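Local coordinates for epidermal growth factor receptor pathway substrate 8-like protein 1 (Mus musculus, PDB 2CY5), which probably binds short peptide motifs in signalling partners through its phosphotyrosine-binding domain, as relatives of this family do, at residues Y11-L16 against H110-L115; V80-V85 against S93-V98. One frame throughout, in Å; residues are numbered along the deposited sequence.

In the fold
Contact 1 and contact 2 lie in one antiparallel sheet, their centres about 10 Å apart. Across it, strand 9-20 pairs with 108-114, then comes 94-99, then 79-85, the outermost strand on that flank within this chain. Along the sequence, contact 2 is a hairpin formed within the long span that contact 1 closes by bringing the first strand beside the last. The two contacts also meet directly, since Leu-97 and Leu-95 share probable backbone hydrogen bonds with His-110 and Phe-112. Helix 118-133 touches residues of both. This order of strands, with a C-terminal helix, is that of the phosphotyrosine-binding fold, in which peptides typically add to the edge strand equivalent to 79-85, beside that helix.

Contact 1: residues Y11-L16 against H110-L115; sequences YHVNHL and HFFQGL
Asn-14 and Gln-113 face each other as an antiparallel hydrogen-bonded pair, and their side chains add one more bond to the two of their backbones. The two side chains lie side by side and point the same way, so that ND2 of Asn-14 meets OE1 of Gln-113 at 3.0 Å. This bond is nearly straight (177°), with the acceptor in the amide plane of Asn-14, although the two amides are far from coplanar. Gln-113 CG stands anti to the backbone N (chi1 -176°), and the extended chain beyond it runs out beside Asn-14. In the backbone, Asn-14 N donates to Gln-113 O (3.1 Å) and Gln-113 N to Asn-14 O (2.9 Å). Leu-115 crosses Asn-14 at about a right angle, its CD2 3.6 Å from ND2. An alanine at Asn-14 would probably leave OE1 of Gln-113 without this amide donor and Leu-115 CD2 without that neighbour.

The pairing sets the first strand of the domain beside the last, which is how the sheet of a phosphotyrosine-binding domain, a member of the PH superfold, is joined across its middle.

On the opposite face of the sheet, the edge of the His-15 ring points toward the face of Phe-112 in an offset edge-to-face pair, planes 76° apart. The touching atoms are His-15 CD2 and Phe-112 CE2, at 3.7 Å. Val-13 CG2 approaches the same ring at Phe-112 CD2, 3.8 Å away. Farther along, Leu-16 N donates to Phe-111 O at 2.8 Å.

In the second shell, NE2 of His-15 is hydrogen-bonded to Thr-18 OG1, which also bonds ND1 of His-110. Phe-112 rests on Leu-97 of the next strand, and Val-13 on Ile-122 of helix 118-133.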
loop_
_atom_site.group_PDB
_atom_site.type_symbol
_atom_site.label_atom_id
_atom_site.label_comp_id
_atom_site.label_asym_id
_atom_site.label_seq_id
_atom_site.Cartn_x
_atom_site.Cartn_y
_atom_site.Cartn_z
ATOM N N TYR A 11 -20.309 -3.126 -4.506
ATOM C CA TYR A 11 -20.345 -4.548 -4.716
ATOM C C TYR A 11 -19.660 -5.249 -3.514
ATOM O O TYR A 11 -18.694 -4.675 -2.876
ATOM C CB TYR A 11 -19.501 -4.886 -5.923
ATOM C CG TYR A 11 -19.944 -4.088 -7.092
ATOM C CD1 TYR A 11 -19.302 -2.865 -7.418
ATOM C CD2 TYR A 11 -21.012 -4.543 -7.897
ATOM C CE1 TYR A 11 -19.687 -2.095 -8.544
ATOM C CE2 TYR A 11 -21.391 -3.787 -9.075
ATOM C CZ TYR A 11 -20.735 -2.609 -9.390
ATOM O OH TYR A 11 -21.004 -1.883 -10.475
ATOM N N HIS A 12 -20.230 -6.353 -3.085
ATOM C CA HIS A 12 -19.512 -7.095 -2.063
ATOM C C HIS A 12 -18.522 -8.008 -2.815
ATOM O O HIS A 12 -18.888 -8.635 -3.835
ATOM C CB HIS A 12 -20.429 -7.949 -1.257
ATOM C CG HIS A 12 -21.315 -7.148 -0.355
ATOM N ND1 HIS A 12 -21.154 -7.135 1.015
ATOM C CD2 HIS A 12 -22.298 -6.264 -0.640
ATOM C CE1 HIS A 12 -22.007 -6.276 1.524
ATOM N NE2 HIS A 12 -22.711 -5.735 0.541
ATOM N N VAL A 13 -17.254 -8.050 -2.330
ATOM C CA VAL A 13 -16.316 -8.945 -2.967
ATOM C C VAL A 13 -15.483 -9.567 -1.838
ATOM O O VAL A 13 -15.536 -9.070 -0.722
ATOM C CB VAL A 13 -15.298 -8.118 -3.889
ATOM C CG1 VAL A 13 -16.080 -7.391 -4.985
ATOM C CG2 VAL A 13 -14.552 -7.157 -3.019
ATOM N N ASN A 14 -14.646 -10.515 -2.210
ATOM C CA ASN A 14 -13.651 -11.066 -1.267
ATOM C C ASN A 14 -12.290 -10.639 -1.799
ATOM O O ASN A 14 -11.872 -11.025 -2.904
ATOM C CB ASN A 14 -13.690 -12.627 -1.364
ATOM C CG ASN A 14 -14.907 -13.210 -0.563
ATOM O OD1 ASN A 14 -15.363 -12.617 0.285
ATOM N ND2 ASN A 14 -15.373 -14.319 -0.929
ATOM N N HIS A 15 -11.548 -9.942 -0.993
ATOM C CA HIS A 15 -10.181 -9.635 -1.479
ATOM C C HIS A 15 -9.369 -10.915 -1.349
ATOM O O HIS A 15 -9.473 -11.625 -0.303
ATOM C CB HIS A 15 -9.659 -8.531 -0.532
ATOM C CG HIS A 15 -8.184 -8.328 -0.728
ATOM N ND1 HIS A 15 -7.203 -8.970 0.046
ATOM C CD2 HIS A 15 -7.507 -7.605 -1.662
ATOM C CE1 HIS A 15 -6.000 -8.645 -0.417
ATOM N NE2 HIS A 15 -6.149 -7.812 -1.449
ATOM N N LEU A 16 -8.586 -11.300 -2.315
ATOM C CA LEU A 16 -7.815 -12.520 -2.189
ATOM C C LEU A 16 -6.332 -12.181 -1.883
ATOM O O LEU A 16 -5.812 -12.788 -0.998
ATOM C CB LEU A 16 -7.809 -13.294 -3.474
ATOM C CG LEU A 16 -9.284 -13.694 -3.857
ATOM C CD1 LEU A 16 -9.166 -14.601 -5.154
ATOM C CD2 LEU A 16 -9.837 -14.576 -2.716
ATOM N N HIS A 110 -3.914 -6.230 -7.430
ATOM C CA HIS A 110 -4.879 -6.625 -6.404
ATOM C C HIS A 110 -5.899 -7.677 -7.096
ATOM O O HIS A 110 -6.420 -7.433 -8.229
ATOM C CB HIS A 110 -5.693 -5.461 -5.978
ATOM C CG HIS A 110 -4.913 -4.282 -5.447
ATOM N ND1 HIS A 110 -4.528 -4.196 -4.121
ATOM C CD2 HIS A 110 -4.422 -3.161 -6.064
ATOM C CE1 HIS A 110 -3.812 -3.079 -3.962
ATOM N NE2 HIS A 110 -3.723 -2.443 -5.118
ATOM N N PHE A 111 -6.143 -8.812 -6.450
ATOM C CA PHE A 111 -7.123 -9.779 -6.972
ATOM C C PHE A 111 -8.297 -9.861 -5.997
ATOM O O PHE A 111 -8.118 -10.013 -4.724
ATOM C CB PHE A 111 -6.510 -11.167 -7.066
ATOM C CG PHE A 111 -5.820 -11.467 -8.337
ATOM C CD1 PHE A 111 -6.517 -11.725 -9.469
ATOM C CD2 PHE A 111 -4.421 -11.551 -8.354
ATOM C CE1 PHE A 111 -5.879 -12.111 -10.652
ATOM C CE2 PHE A 111 -3.727 -11.935 -9.531
ATOM C CZ PHE A 111 -4.446 -12.243 -10.723
ATOM N N PHE A 112 -9.523 -9.867 -6.605
ATOM C CA PHE A 112 -10.795 -9.979 -5.840
ATOM C C PHE A 112 -11.649 -11.017 -6.483
ATOM O O PHE A 112 -11.559 -11.265 -7.679
ATOM C CB PHE A 112 -11.564 -8.651 -5.788
ATOM C CG PHE A 112 -10.764 -7.505 -5.263
ATOM C CD1 PHE A 112 -9.931 -6.731 -6.141
ATOM C CD2 PHE A 112 -10.887 -7.093 -3.976
ATOM C CE1 PHE A 112 -9.285 -5.538 -5.715
ATOM C CE2 PHE A 112 -10.217 -5.865 -3.470
ATOM C CZ PHE A 112 -9.427 -5.078 -4.367
ATOM N N GLN A 113 -12.394 -11.723 -5.650
ATOM C CA GLN A 113 -13.299 -12.818 -6.110
ATOM C C GLN A 113 -14.627 -12.152 -6.092
ATOM O O GLN A 113 -15.005 -11.470 -5.152
ATOM C CB GLN A 113 -13.373 -13.874 -5.067
ATOM C CG GLN A 113 -14.155 -15.016 -5.439
ATOM C CD GLN A 113 -13.943 -16.076 -4.398
ATOM O OE1 GLN A 113 -14.026 -15.851 -3.136
ATOM N NE2 GLN A 113 -13.647 -17.247 -4.902
ATOM N N GLY A 114 -15.413 -12.307 -7.136
ATOM C CA GLY A 114 -16.669 -11.562 -7.086
ATOM C C GLY A 114 -17.633 -12.559 -6.417
ATOM O O GLY A 114 -17.299 -13.753 -6.374
ATOM N N LEU A 115 -18.761 -12.085 -5.869
ATOM C CA LEU A 115 -19.725 -13.035 -5.350
ATOM C C LEU A 115 -20.922 -13.156 -6.382
ATOM O O LEU A 115 -20.766 -13.511 -7.555
ATOM C CB LEU A 115 -20.199 -12.511 -4.045
ATOM C CG LEU A 115 -18.899 -12.239 -3.170
ATOM C CD1 LEU A 115 -19.190 -11.483 -1.862
ATOM C CD2 LEU A 115 -18.376 -13.695 -2.842
#

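Contact 2: residues V80-V85 against S93-V98; sequences VRCDAV and SLLLLV
Val-98 O takes two backbone donors, Val-80 N at 2.8 Å and Arg-81 N at 3.2 Å, because Val-80 and Arg-81 both face Val-98 in a classic beta bulge. Val-98 N returns a bond to Arg-81 O at 2.8 Å. Beyond the bulge the ladder is regular: Asp-83 N donates to Leu-96 O, and Leu-96 N to Asp-83 O at 2.7 Å. Val-85 and Leu-94 form the last hydrogen-bonded pair with a bond in each direction.

Cys-82 and Ala-84 form non-hydrogen-bonded pairs with Leu-97 and Leu-95. The other edge of strand 94-99 is taken up by strand 108-114. SG of Cys-82, anti to the backbone N (chi1 175°), touches two methyls, Leu-95 CD1 at 3.8 Å and, equally near, CD2 of Leu-97. On this face Cys-82 also meets Ile-126, and Ala-84 meets Ala-119, both of helix 118-133.

Asp-83 starts out on the other face, but its carboxylate turns away from strand 94-99 to partners in its own strand. OD1 forms a salt bridge with Arg-81 NH2 at 3.2 Å, and OD2 accepts a weak bond from Ala-84 N, 2.8 Å away; the side chain also touches Arg-123 of helix 118-133.

In phosphotyrosine-binding domains a peptide typically extends the sheet along the strand that matches 79-85, beside the C-terminal helix. With the bonds to strand 94-99 using the main-chain groups of Arg-81, Asp-83 and Val-85, those of Cys-82 and Ala-84 are the ones that would probably meet such a ligand; a peptide reaching Ala-84 N would probably have to compete with its weak bond to Asp-83 OD2.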
loop_
_atom_site.group_PDB
_atom_site.type_symbol
_atom_site.label_atom_id
_atom_site.label_comp_id
_atom_site.label_asym_id
_atom_site.label_seq_id
_atom_site.Cartn_x
_atom_site.Cartn_y
_atom_site.Cartn_z
ATOM N N VAL A 80 -4.068 1.523 -13.262
ATOM C CA VAL A 80 -3.401 1.476 -14.513
ATOM C C VAL A 80 -4.060 0.423 -15.293
ATOM O O VAL A 80 -3.932 0.439 -16.479
ATOM C CB VAL A 80 -1.823 1.256 -14.384
ATOM C CG1 VAL A 80 -1.284 1.519 -12.975
ATOM C CG2 VAL A 80 -1.481 -0.180 -14.523
ATOM N N ARG A 81 -4.738 -0.535 -14.665
ATOM C CA ARG A 81 -5.422 -1.574 -15.446
ATOM C C ARG A 81 -6.541 -2.271 -14.664
ATOM O O ARG A 81 -6.382 -2.556 -13.432
ATOM C CB ARG A 81 -4.513 -2.704 -15.867
ATOM C CG ARG A 81 -5.302 -3.553 -16.843
ATOM C CD ARG A 81 -4.402 -4.324 -17.870
ATOM N NE ARG A 81 -5.178 -5.178 -18.735
ATOM C CZ ARG A 81 -4.696 -6.260 -19.294
ATOM N NH1 ARG A 81 -3.411 -6.590 -19.112
ATOM N NH2 ARG A 81 -5.547 -7.085 -19.905
ATOM N N CYS A 82 -7.630 -2.699 -15.364
ATOM C CA CYS A 82 -8.663 -3.405 -14.601
ATOM C C CYS A 82 -9.139 -4.516 -15.526
ATOM O O CYS A 82 -9.455 -4.184 -16.667
ATOM C CB CYS A 82 -9.819 -2.405 -14.304
ATOM S SG CYS A 82 -11.160 -3.320 -13.490
ATOM N N ASP A 83 -9.145 -5.793 -15.126
ATOM C CA ASP A 83 -9.592 -6.884 -16.000
ATOM C C ASP A 83 -10.338 -7.890 -15.159
ATOM O O ASP A 83 -10.397 -7.783 -13.902
ATOM C CB ASP A 83 -8.478 -7.567 -16.617
ATOM C CG ASP A 83 -8.877 -8.244 -18.022
ATOM O OD1 ASP A 83 -8.036 -8.801 -18.746
ATOM O OD2 ASP A 83 -10.059 -8.227 -18.386
ATOM N N ALA A 84 -11.028 -8.836 -15.793
ATOM C CA ALA A 84 -11.715 -9.853 -15.046
ATOM C C ALA A 84 -11.166 -11.121 -15.694
ATOM O O ALA A 84 -10.977 -11.168 -16.907
ATOM C CB ALA A 84 -13.188 -9.811 -15.217
ATOM N N VAL A 85 -10.949 -12.176 -14.953
ATOM C CA VAL A 85 -10.393 -13.360 -15.592
ATOM C C VAL A 85 -10.822 -14.586 -14.858
ATOM O O VAL A 85 -11.162 -14.483 -13.682
ATOM C CB VAL A 85 -8.831 -13.283 -15.732
ATOM C CG1 VAL A 85 -8.190 -13.198 -14.412
ATOM C CG2 VAL A 85 -8.295 -14.519 -16.480
ATOM N N SER A 93 -14.974 -15.945 -11.807
ATOM C CA SER A 93 -14.236 -14.855 -12.357
ATOM C C SER A 93 -13.446 -14.081 -11.243
ATOM O O SER A 93 -13.868 -13.928 -10.116
ATOM C CB SER A 93 -15.242 -13.957 -13.131
ATOM O OG SER A 93 -14.658 -13.281 -14.276
ATOM N N LEU A 94 -12.233 -13.695 -11.537
ATOM C CA LEU A 94 -11.534 -12.851 -10.576
ATOM C C LEU A 94 -11.527 -11.416 -11.194
ATOM O O LEU A 94 -11.387 -11.228 -12.421
ATOM C CB LEU A 94 -10.111 -13.287 -10.529
ATOM C CG LEU A 94 -10.079 -14.762 -9.965
ATOM C CD1 LEU A 94 -8.604 -15.110 -9.862
ATOM C CD2 LEU A 94 -10.844 -14.901 -8.572
ATOM N N LEU A 95 -11.554 -10.429 -10.319
ATOM C CA LEU A 95 -11.436 -9.076 -10.716
ATOM C C LEU A 95 -9.899 -8.701 -10.471
ATOM O O LEU A 95 -9.339 -8.876 -9.356
ATOM C CB LEU A 95 -12.275 -8.199 -9.806
ATOM C CG LEU A 95 -11.951 -6.702 -10.142
ATOM C CD1 LEU A 95 -12.466 -6.259 -11.530
ATOM C CD2 LEU A 95 -12.705 -5.716 -9.040
ATOM N N LEU A 96 -9.211 -8.255 -11.488
ATOM C CA LEU A 96 -7.825 -7.866 -11.269
ATOM C C LEU A 96 -7.733 -6.382 -11.393
ATOM O O LEU A 96 -8.304 -5.710 -12.335
ATOM C CB LEU A 96 -7.019 -8.542 -12.323
ATOM C CG LEU A 96 -5.506 -8.615 -12.160
ATOM C CD1 LEU A 96 -4.901 -9.598 -13.151
ATOM C CD2 LEU A 96 -5.076 -7.347 -12.492
ATOM N N LEU A 97 -7.096 -5.739 -10.433
ATOM C CA LEU A 97 -6.849 -4.270 -10.522
ATOM C C LEU A 97 -5.336 -3.998 -10.353
ATOM O O LEU A 97 -4.724 -4.477 -9.395
ATOM C CB LEU A 97 -7.572 -3.443 -9.430
ATOM C CG LEU A 97 -8.990 -3.061 -9.547
ATOM C CD1 LEU A 97 -9.392 -2.437 -8.136
ATOM C CD2 LEU A 97 -9.041 -1.977 -10.620
ATOM N N VAL A 98 -4.717 -3.305 -11.292
ATOM C CA VAL A 98 -3.302 -2.971 -11.080
ATOM C C VAL A 98 -3.334 -1.486 -10.751
ATOM O O VAL A 98 -3.932 -0.686 -11.527
ATOM C CB VAL A 98 -2.534 -3.200 -12.354
ATOM C CG1 VAL A 98 -0.935 -2.729 -12.146
ATOM C CG2 VAL A 98 -2.807 -4.632 -12.887
#